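Local coordinates for protein glutathione-specific gamma-glutamylcyclotransferase (Saccharomyces cerevisiae S288c, PDB 5HWK) that catalyses the cleavage of glutathione into 5-oxo-L-proline and a cysteinylglycine dipeptide, without acting on other gamma-glutamyl peptides, at residues 14-19 against 112-117; 41-46 against 54-59; 124-129 against 156-161. All coordinates share one frame; numbering follows the deposited sequence.

Contact 1. Residues 14-19 against 112-117. With BEZ (benzoic acid), chain C; PO4 (phosphate ion), chain D.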
loop_
_atom_site.group_PDB
_atom_site.type_symbol
_atom_site.label_atom_id
_atom_site.label_comp_id
_atom_site.label_asym_id
_atom_site.label_seq_id
_atom_site.Cartn_x
_atom_site.Cartn_y
_atom_site.Cartn_z
ATOM N N GLY A 14 -2.614 -0.817 3.055
ATOM C CA GLY A 14 -2.615 -0.059 4.307
ATOM C C GLY A 14 -3.650 -0.662 5.220
ATOM O O GLY A 14 -3.592 -1.876 5.471
ATOM N N SER A 15 -4.584 0.149 5.727
ATOM C CA SER A 15 -5.536 -0.358 6.699
ATOM C C SER A 15 -6.468 -1.402 6.141
ATOM O O SER A 15 -7.057 -2.114 6.937
ATOM C CB SER A 15 -6.352 0.763 7.359
ATOM O OG SER A 15 -7.153 1.447 6.419
ATOM N N LEU A 16 -6.655 -1.509 4.812
ATOM C CA LEU A 16 -7.527 -2.590 4.341
ATOM C C LEU A 16 -6.922 -3.949 4.613
ATOM O O LEU A 16 -7.651 -4.945 4.565
ATOM C CB LEU A 16 -7.796 -2.465 2.832
ATOM C CG LEU A 16 -8.735 -1.330 2.426
ATOM C CD1 LEU A 16 -8.611 -1.051 0.883
ATOM C CD2 LEU A 16 -10.179 -1.628 2.815
ATOM N N ILE A 17 -5.607 -4.038 4.870
ATOM C CA ILE A 17 -5.009 -5.334 5.190
ATOM C C ILE A 17 -5.599 -5.900 6.471
ATOM O O ILE A 17 -5.969 -7.075 6.551
ATOM C CB ILE A 17 -3.478 -5.219 5.306
ATOM C CG1 ILE A 17 -2.874 -4.883 3.955
ATOM C CG2 ILE A 17 -2.927 -6.547 5.789
ATOM C CD1 ILE A 17 -1.349 -4.613 4.007
ATOM N N TYR A 18 -5.667 -5.083 7.514
ATOM C CA TYR A 18 -6.075 -5.583 8.817
ATOM C C TYR A 18 -7.469 -5.156 9.232
ATOM O O TYR A 18 -7.980 -5.682 10.240
ATOM C CB TYR A 18 -5.077 -5.194 9.901
ATOM C CG TYR A 18 -4.829 -3.709 9.962
ATOM C CD1 TYR A 18 -5.737 -2.848 10.595
ATOM C CD2 TYR A 18 -3.714 -3.163 9.365
ATOM C CE1 TYR A 18 -5.515 -1.490 10.669
ATOM C CE2 TYR A 18 -3.481 -1.789 9.448
ATOM C CZ TYR A 18 -4.404 -0.981 10.078
ATOM O OH TYR A 18 -4.213 0.368 10.138
ATOM N N LYS A 19 -8.092 -4.221 8.505
ATOM C CA LYS A 19 -9.488 -3.845 8.716
ATOM C C LYS A 19 -10.123 -4.058 7.344
ATOM O O LYS A 19 -10.249 -3.108 6.548
ATOM C CB LYS A 19 -9.592 -2.395 9.186
ATOM C CG LYS A 19 -10.998 -1.929 9.486
ATOM C CD LYS A 19 -10.978 -0.655 10.306
ATOM C CE LYS A 19 -12.130 0.265 9.965
ATOM N NZ LYS A 19 -11.918 0.884 8.631
ATOM N N ASN A 112 -14.930 5.565 3.587
ATOM C CA ASN A 112 -15.772 6.340 4.493
ATOM C C ASN A 112 -15.477 6.045 5.962
ATOM O O ASN A 112 -15.842 6.852 6.827
ATOM C CB ASN A 112 -17.256 6.075 4.222
ATOM C CG ASN A 112 -17.721 6.670 2.920
ATOM O OD1 ASN A 112 -16.972 7.400 2.277
ATOM N ND2 ASN A 112 -18.963 6.372 2.525
ATOM N N VAL A 113 -14.832 4.916 6.256
ATOM C CA VAL A 113 -14.512 4.491 7.613
ATOM C C VAL A 113 -13.017 4.508 7.888
ATOM O O VAL A 113 -12.568 3.935 8.908
ATOM C CB VAL A 113 -15.076 3.100 7.930
ATOM C CG1 VAL A 113 -16.602 3.115 7.889
ATOM C CG2 VAL A 113 -14.454 2.059 6.968
ATOM N N ARG A 114 -12.223 5.126 7.022
ATOM C CA ARG A 114 -10.775 5.085 7.209
ATOM C C ARG A 114 -10.141 6.343 6.621
ATOM O O ARG A 114 -10.807 7.360 6.419
ATOM C CB ARG A 114 -10.184 3.785 6.655
ATOM C CG ARG A 114 -10.432 3.606 5.187
ATOM C CD ARG A 114 -10.044 2.192 4.741
ATOM N NE ARG A 114 -11.082 1.197 5.018
ATOM C CZ ARG A 114 -10.883 0.069 5.693
ATOM N NH1 ARG A 114 -9.683 -0.206 6.201
ATOM N NH2 ARG A 114 -11.891 -0.796 5.837
ATOM N N GLU A 115 -8.829 6.289 6.408
ATOM C CA GLU A 115 -8.112 7.417 5.837
ATOM C C GLU A 115 -8.701 7.681 4.453
ATOM O O GLU A 115 -8.977 6.740 3.689
ATOM C CB GLU A 115 -6.648 7.005 5.687
ATOM C CG GLU A 115 -6.048 6.419 7.005
ATOM C CD GLU A 115 -6.433 4.951 7.315
ATOM O OE1 GLU A 115 -6.642 4.064 6.436
ATOM O OE2 GLU A 115 -6.521 4.614 8.502
ATOM N N GLN A 116 -8.934 8.957 4.137
ATOM C CA GLN A 116 -9.783 9.244 2.984
ATOM C C GLN A 116 -9.387 10.521 2.248
ATOM O O GLN A 116 -9.537 10.594 1.017
ATOM C CB GLN A 116 -11.251 9.359 3.443
ATOM C CG GLN A 116 -12.229 9.546 2.301
ATOM C CD GLN A 116 -13.679 9.293 2.714
ATOM O OE1 GLN A 116 -14.086 9.630 3.837
ATOM N NE2 GLN A 116 -14.461 8.672 1.813
ATOM N N ASN A 117 -8.928 11.572 2.947
ATOM C CA ASN A 117 -8.678 12.840 2.251
ATOM C C ASN A 117 -7.588 12.659 1.210
ATOM O O ASN A 117 -6.502 12.143 1.497
ATOM C CB ASN A 117 -8.219 13.906 3.257
ATOM C CG ASN A 117 -9.338 14.403 4.100
ATOM O OD1 ASN A 117 -10.411 14.706 3.594
ATOM N ND2 ASN A 117 -9.101 14.503 5.409
HETATM C C BEZ C . -5.412 0.340 1.567
HETATM O O1 BEZ C . -5.280 -0.413 2.493
HETATM O O2 BEZ C . -5.033 -0.067 0.464
HETATM C C1 BEZ C . -5.925 1.733 1.762
HETATM C C2 BEZ C . -5.815 2.611 0.701
HETATM C C3 BEZ C . -6.218 3.943 0.856
HETATM C C4 BEZ C . -6.808 4.365 2.035
HETATM C C5 BEZ C . -6.952 3.457 3.072
HETATM C C6 BEZ C . -6.512 2.141 2.970
HETATM P P PO4 D . -7.372 11.546 6.571
HETATM O O1 PO4 D . -6.913 12.978 6.315
HETATM O O2 PO4 D . -8.650 11.255 5.814
HETATM O O3 PO4 D . -7.446 11.263 8.079
HETATM O O4 PO4 D . -6.252 10.600 6.013
HETATM O O HOH W 1 -4.367 3.146 5.267
#

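Contact 2. Residues 41-46 against 54-59. With PO4 (phosphate ion), chain D.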
loop_
_atom_site.group_PDB
_atom_site.type_symbol
_atom_site.label_atom_id
_atom_site.label_comp_id
_atom_site.label_asym_id
_atom_site.label_seq_id
_atom_site.Cartn_x
_atom_site.Cartn_y
_atom_site.Cartn_z
ATOM N N GLN A 41 1.446 10.388 2.679
ATOM C CA GLN A 41 0.121 10.968 2.641
ATOM C C GLN A 41 -0.190 11.513 4.034
ATOM O O GLN A 41 0.061 10.848 5.039
ATOM C CB GLN A 41 -0.888 9.915 2.201
ATOM C CG GLN A 41 -2.299 10.422 2.076
ATOM C CD GLN A 41 -2.538 11.097 0.727
ATOM O OE1 GLN A 41 -1.595 11.367 -0.031
ATOM N NE2 GLN A 41 -3.800 11.338 0.405
ATOM N N SER A 42 -0.621 12.762 4.128
ATOM C CA SER A 42 -0.968 13.256 5.460
ATOM C C SER A 42 -2.384 12.834 5.864
ATOM O O SER A 42 -3.230 12.567 5.012
ATOM C CB SER A 42 -0.867 14.761 5.482
ATOM O OG SER A 42 -1.808 15.240 4.597
ATOM N N SER A 43 -2.600 12.673 7.183
ATOM C CA SER A 43 -3.908 12.360 7.728
ATOM C C SER A 43 -4.306 13.495 8.668
ATOM O O SER A 43 -3.563 13.833 9.613
ATOM C CB SER A 43 -3.863 11.056 8.494
ATOM O OG SER A 43 -5.082 10.889 9.189
ATOM N N THR A 44 -5.490 14.064 8.441
ATOM C CA THR A 44 -6.010 15.137 9.286
ATOM C C THR A 44 -7.281 14.781 10.013
ATOM O O THR A 44 -7.716 15.576 10.837
ATOM C CB THR A 44 -6.186 16.439 8.494
ATOM O OG1 THR A 44 -7.113 16.196 7.441
ATOM C CG2 THR A 44 -4.882 16.821 7.860
ATOM N N ASP A 45 -7.872 13.597 9.760
ATOM C CA ASP A 45 -9.119 13.206 10.408
ATOM C C ASP A 45 -9.001 11.898 11.167
ATOM O O ASP A 45 -9.973 11.481 11.809
ATOM C CB ASP A 45 -10.259 13.091 9.380
ATOM C CG ASP A 45 -10.667 14.430 8.783
ATOM O OD1 ASP A 45 -10.572 15.497 9.455
ATOM O OD2 ASP A 45 -11.116 14.437 7.613
ATOM N N HIS A 46 -7.842 11.234 11.113
ATOM C CA HIS A 46 -7.743 9.909 11.716
ATOM C C HIS A 46 -6.518 9.795 12.600
ATOM O O HIS A 46 -6.640 9.486 13.804
ATOM C CB HIS A 46 -7.788 8.846 10.630
ATOM C CG HIS A 46 -9.104 8.813 9.948
ATOM N ND1 HIS A 46 -9.417 9.679 8.926
ATOM C CD2 HIS A 46 -10.220 8.078 10.185
ATOM C CE1 HIS A 46 -10.664 9.477 8.546
ATOM N NE2 HIS A 46 -11.171 8.507 9.288
ATOM N N GLY A 54 -0.944 13.833 10.587
ATOM C CA GLY A 54 -0.130 12.641 10.691
ATOM C C GLY A 54 0.358 12.159 9.321
ATOM O O GLY A 54 0.254 12.859 8.310
ATOM N N ARG A 55 0.839 10.922 9.285
ATOM C CA ARG A 55 1.377 10.300 8.085
ATOM C C ARG A 55 0.788 8.917 7.925
ATOM O O ARG A 55 0.907 8.071 8.822
ATOM C CB ARG A 55 2.893 10.170 8.089
ATOM C CG ARG A 55 3.620 11.445 8.211
ATOM C CD ARG A 55 3.594 12.137 6.854
ATOM N NE ARG A 55 4.418 13.355 6.813
ATOM C CZ ARG A 55 3.934 14.543 7.109
ATOM N NH1 ARG A 55 2.689 14.713 7.502
ATOM N NH2 ARG A 55 4.727 15.597 7.008
ATOM N N VAL A 56 0.218 8.635 6.741
ATOM C CA VAL A 56 -0.386 7.338 6.457
ATOM C C VAL A 56 0.099 6.888 5.082
ATOM O O VAL A 56 0.830 7.598 4.397
ATOM C CB VAL A 56 -1.925 7.411 6.572
ATOM C CG1 VAL A 56 -2.338 7.619 8.028
ATOM C CG2 VAL A 56 -2.507 8.469 5.673
ATOM N N ALA A 57 -0.247 5.651 4.724
ATOM C CA ALA A 57 0.379 5.021 3.561
ATOM C C ALA A 57 -0.264 5.425 2.235
ATOM O O ALA A 57 -1.492 5.550 2.123
ATOM C CB ALA A 57 0.270 3.510 3.697
ATOM N N THR A 58 0.573 5.566 1.222
ATOM C CA THR A 58 0.100 5.638 -0.169
ATOM C C THR A 58 1.018 4.775 -1.006
ATOM O O THR A 58 2.054 4.340 -0.557
ATOM C CB THR A 58 0.002 7.117 -0.619
ATOM O OG1 THR A 58 -0.586 7.148 -1.916
ATOM C CG2 THR A 58 1.350 7.777 -0.701
ATOM N N LEU A 59 0.609 4.490 -2.248
ATOM C CA LEU A 59 1.435 3.725 -3.171
ATOM C C LEU A 59 1.857 4.665 -4.280
ATOM O O LEU A 59 1.058 5.479 -4.751
ATOM C CB LEU A 59 0.602 2.660 -3.864
ATOM C CG LEU A 59 0.285 1.410 -3.138
ATOM C CD1 LEU A 59 -0.445 0.461 -4.157
ATOM C CD2 LEU A 59 1.534 0.770 -2.578
HETATM P P PO4 D . -7.372 11.546 6.571
HETATM O O1 PO4 D . -6.913 12.978 6.315
HETATM O O2 PO4 D . -8.650 11.255 5.814
HETATM O O3 PO4 D . -7.446 11.263 8.079
HETATM O O4 PO4 D . -6.252 10.600 6.013
#

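Contact 3. Residues 124-129 against 156-161. With BEZ (benzoic acid), chain C.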
loop_
_atom_site.group_PDB
_atom_site.type_symbol
_atom_site.label_atom_id
_atom_site.label_comp_id
_atom_site.label_asym_id
_atom_site.label_seq_id
_atom_site.Cartn_x
_atom_site.Cartn_y
_atom_site.Cartn_z
ATOM N N VAL A 124 -6.212 -0.805 -12.192
ATOM C CA VAL A 124 -4.890 -1.087 -12.715
ATOM C C VAL A 124 -4.728 -2.581 -12.901
ATOM O O VAL A 124 -5.295 -3.372 -12.161
ATOM C CB VAL A 124 -3.765 -0.476 -11.865
ATOM C CG1 VAL A 124 -3.726 -1.103 -10.468
ATOM C CG2 VAL A 124 -2.439 -0.577 -12.603
ATOM N N GLU A 125 -3.972 -2.961 -13.917
ATOM C CA GLU A 125 -3.589 -4.358 -14.118
ATOM C C GLU A 125 -2.269 -4.588 -13.399
ATOM O O GLU A 125 -1.294 -3.879 -13.666
ATOM C CB GLU A 125 -3.407 -4.650 -15.613
ATOM C CG GLU A 125 -4.715 -4.879 -16.355
ATOM C CD GLU A 125 -4.530 -5.078 -17.864
ATOM O OE1 GLU A 125 -3.478 -4.708 -18.398
ATOM O OE2 GLU A 125 -5.441 -5.604 -18.527
ATOM N N VAL A 126 -2.226 -5.540 -12.465
ATOM C CA VAL A 126 -1.052 -5.710 -11.624
ATOM C C VAL A 126 -0.512 -7.135 -11.652
ATOM O O VAL A 126 -1.269 -8.112 -11.676
ATOM C CB VAL A 126 -1.316 -5.235 -10.178
ATOM C CG1 VAL A 126 -2.357 -6.068 -9.509
ATOM C CG2 VAL A 126 -0.041 -5.232 -9.400
ATOM N N HIS A 127 0.813 -7.242 -11.679
ATOM C CA HIS A 127 1.512 -8.508 -11.508
ATOM C C HIS A 127 1.648 -8.820 -10.016
ATOM O O HIS A 127 2.314 -8.081 -9.270
ATOM C CB HIS A 127 2.889 -8.444 -12.160
ATOM C CG HIS A 127 3.699 -9.685 -11.968
ATOM N ND1 HIS A 127 5.070 -9.668 -11.824
ATOM C CD2 HIS A 127 3.327 -10.985 -11.889
ATOM C CE1 HIS A 127 5.507 -10.905 -11.666
ATOM N NE2 HIS A 127 4.470 -11.724 -11.705
ATOM N N LEU A 128 1.064 -9.945 -9.597
ATOM C CA LEU A 128 1.028 -10.382 -8.210
ATOM C C LEU A 128 1.723 -11.725 -8.070
ATOM O O LEU A 128 1.666 -12.568 -8.974
ATOM C CB LEU A 128 -0.399 -10.553 -7.738
ATOM C CG LEU A 128 -1.254 -9.293 -7.780
ATOM C CD1 LEU A 128 -2.647 -9.592 -7.295
ATOM C CD2 LEU A 128 -0.624 -8.175 -6.946
ATOM N N GLU A 129 2.339 -11.945 -6.917
ATOM C CA GLU A 129 2.782 -13.265 -6.505
ATOM C C GLU A 129 2.256 -13.510 -5.100
ATOM O O GLU A 129 1.940 -12.572 -4.363
ATOM C CB GLU A 129 4.310 -13.384 -6.437
ATOM C CG GLU A 129 5.085 -13.100 -7.707
ATOM C CD GLU A 129 6.555 -12.853 -7.408
ATOM O OE1 GLU A 129 6.925 -11.695 -7.085
ATOM O OE2 GLU A 129 7.336 -13.826 -7.463
ATOM N N LEU A 156 -3.493 -9.248 -12.970
ATOM C CA LEU A 156 -4.852 -9.197 -12.440
ATOM C C LEU A 156 -5.353 -7.759 -12.551
ATOM O O LEU A 156 -4.655 -6.827 -12.103
ATOM C CB LEU A 156 -4.857 -9.674 -10.973
ATOM C CG LEU A 156 -6.216 -9.906 -10.328
ATOM C CD1 LEU A 156 -6.949 -11.075 -11.031
ATOM C CD2 LEU A 156 -6.082 -10.190 -8.823
ATOM N N LEU A 157 -6.561 -7.559 -13.105
ATOM C CA LEU A 157 -7.233 -6.254 -13.067
ATOM C C LEU A 157 -7.763 -6.002 -11.645
ATOM O O LEU A 157 -8.545 -6.807 -11.112
ATOM C CB LEU A 157 -8.355 -6.154 -14.105
ATOM C CG LEU A 157 -9.173 -4.859 -14.032
ATOM C CD1 LEU A 157 -8.303 -3.630 -14.340
ATOM C CD2 LEU A 157 -10.394 -4.885 -14.939
ATOM N N THR A 158 -7.308 -4.906 -11.023
ATOM C CA THR A 158 -7.624 -4.613 -9.625
ATOM C C THR A 158 -7.986 -3.146 -9.464
ATOM O O THR A 158 -7.556 -2.290 -10.227
ATOM C CB THR A 158 -6.429 -4.897 -8.679
ATOM O OG1 THR A 158 -5.349 -3.978 -8.943
ATOM C CG2 THR A 158 -5.922 -6.295 -8.792
ATOM N N SER A 159 -8.772 -2.864 -8.436
ATOM C CA SER A 159 -9.032 -1.509 -7.989
ATOM C C SER A 159 -8.164 -1.223 -6.781
ATOM O O SER A 159 -7.862 -2.122 -6.004
ATOM C CB SER A 159 -10.504 -1.349 -7.598
ATOM O OG SER A 159 -11.325 -1.422 -8.763
ATOM N N VAL A 160 -7.714 0.019 -6.674
ATOM C CA VAL A 160 -6.857 0.409 -5.550
ATOM C C VAL A 160 -7.114 1.876 -5.270
ATOM O O VAL A 160 -7.312 2.668 -6.179
ATOM C CB VAL A 160 -5.381 0.120 -5.944
ATOM C CG1 VAL A 160 -4.955 0.930 -7.186
ATOM C CG2 VAL A 160 -4.403 0.378 -4.762
ATOM N N TYR A 161 -7.053 2.266 -3.985
ATOM C CA TYR A 161 -7.127 3.681 -3.593
ATOM C C TYR A 161 -5.729 4.206 -3.358
ATOM O O TYR A 161 -4.984 3.628 -2.569
ATOM C CB TYR A 161 -7.938 3.820 -2.299
ATOM C CG TYR A 161 -9.429 3.845 -2.480
ATOM C CD1 TYR A 161 -10.078 4.991 -2.960
ATOM C CD2 TYR A 161 -10.195 2.700 -2.257
ATOM C CE1 TYR A 161 -11.470 5.032 -3.097
ATOM C CE2 TYR A 161 -11.580 2.729 -2.398
ATOM C CZ TYR A 161 -12.205 3.888 -2.874
ATOM O OH TYR A 161 -13.569 3.979 -2.984
HETATM C C BEZ C . -5.412 0.340 1.567
HETATM O O1 BEZ C . -5.280 -0.413 2.493
HETATM O O2 BEZ C . -5.033 -0.067 0.464
HETATM C C1 BEZ C . -5.925 1.733 1.762
HETATM C C2 BEZ C . -5.815 2.611 0.701
HETATM C C3 BEZ C . -6.218 3.943 0.856
HETATM C C4 BEZ C . -6.808 4.365 2.035
HETATM C C5 BEZ C . -6.952 3.457 3.072
HETATM C C6 BEZ C . -6.512 2.141 2.970
#

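Contact 1. Residues 14-19 against 112-117
R114 holds CG between its backbone N and carbonyl carbon (chi1 60°), and S15 OG occupies the equivalent place on its own residue (chi1 63°); the guanidinium, at the end of a chain bent at chi3, presents its edge to the hydroxyl. R114 NH1 donates to S15 OG over 3.0 Å, close to the guanidinium plane. The hydroxyl in turn donates to E115 OE1 at 2.7 Å, meeting its syn lone pair, so it bridges arginine and glutamate. This glycine-containing loop, as in relatives of the gamma-glutamylcyclotransferase family, probably binds the substrate and faces E115, the probable proton acceptor; R114, whose CD walls the benzoic acid pocket, is likely to hold S15 OG in this orientation. Benzoic acid O1 is gripped by G14 N at 2.8 Å and L16 N at 2.9 Å. Above one guanidinium face of R114 sits L16 CD2, 3.4 Å from CZ; over the opposite face comes K19 NZ. That approach of like charges is probably eased by K19 O, which accepts from both R114 NH1 and NH2, the latter at 2.9 Å. K19 NZ donates to V113 O at 3.1 Å from above the carbonyl plane, while R114 NE is held by Y110 O.

Contact 2. Residues 41-46 against 54-59
S43 and G54 pair at one end of a short antiparallel ladder and Q41 and V56 at the other, with S42 and R55 as the non-hydrogen-bonded pair between them. The tight part is this backbone: V56 N reaches Q41 O at 2.8 Å and G54 N reaches S43 O at 2.8 Å, whereas the return bond from Q41 N to V56 O is weak at 3.3 Å. G54 O is gripped twice, by S43 N and by R55 NH1, which approach from opposite faces of its carbonyl plane. On the face shared by Q41, S43 and V56, the valine lays CG1 against S43 CB at 3.8 Å and turns CG2 toward the glutamine chain.

Past S43 the strand pairing ends and the chain curls into a looser turn, with D45 exposed, around a phosphate ion probably taken from the crystallisation liquor. S43 OG, anti to the backbone N (chi1 171°), donates to phosphate O3 at 2.6 Å. D45 N and H46 ND1 converge on that same oxygen, the imidazole nitrogen lying 2.7 Å from O3 with the oxygen in the ring plane. An alanine at H46 would probably leave O3 with one donor fewer and open a gap beside the ion.

This hairpin supplies two strands of a three-stranded sheet, the edge strand 42-43 and the central strand 54-61, with 35-40 on its other side. R55 packs on helix 176-185 and forms a salt bridge with E174, while Y119 of strand 119-129 touches Q41 and V56 on the other face.

Contact 3. Residues 124-129 against 156-161
V124 and T158 stand side by side in a hydrogen-bonded antiparallel pair whose side chains have matching first torsions. V124 CG1 and T158 OG1 each sit between the backbone N and the carbonyl carbon of their own residue (chi1 67° for the threonine), which brings the methyl and the hydroxyl within 3.6 Å. The same torsion lets T158 OG1 donate to V124 O at 3.3 Å, from 36° above the carbonyl plane, although T158 N already holds that oxygen at 2.8 Å. One carbonyl thus takes two bonds from a single residue, and the buried hydroxyl has an acceptor on the facing strand.

T158 CG2 turns to V126 instead: the two side chains cross at about a right angle, with CG2 3.6 Å from V126 CG1. V126 repeats the V124 conformation, CG1 again between N and carbonyl carbon, so the two valines offer the same branch to the partner strand. Apolar contacts continue at both ends of this face: L128 CD1 meets L156 CD2 at 3.8 Å, and V124 CG1 lies 4.1 Å from V160 CG1. The opposite face is thinner. There L157 has CG anti to the backbone N, and chi2 then turns CD1 back to 3.7 Å from V124 O, while exposed E125 finds its charged partner in R147.

The axes of the short segments 124-126 and 156-161 are inclined at 128°, well away from antiparallel, as in a strongly twisted sheet. Strand 26-33 lies beyond 119-129, with I32 touching V126 and L128. On the far side of strand 154-163, S159 makes backbone hydrogen bonds with W9 and L11 of strand 8-12, consistent with a sheet curling toward a barrel, and Y161 borders the benzoic acid pocket.

In the fold
Followed from the N terminus, the chain leaves strand 8-12 through the probable substrate-binding loop and enters residues 14-19, which wait almost a hundred residues for their partner. Within that interval contact 2 opens and closes as a local hairpin; residues 112-117 then return to complete contact 1 around it. The two touch, N117 ND2 bonding D45 OD2. Contact 3 follows in series, closing a shorter loop that includes helix 135-144. It joins two strands of the six-stranded sheet. Contacts 1 and 3 do not touch, yet both border the benzoic acid, while the hairpin joins contact 1 through the phosphate and the main sheet through L59, which packs on V160.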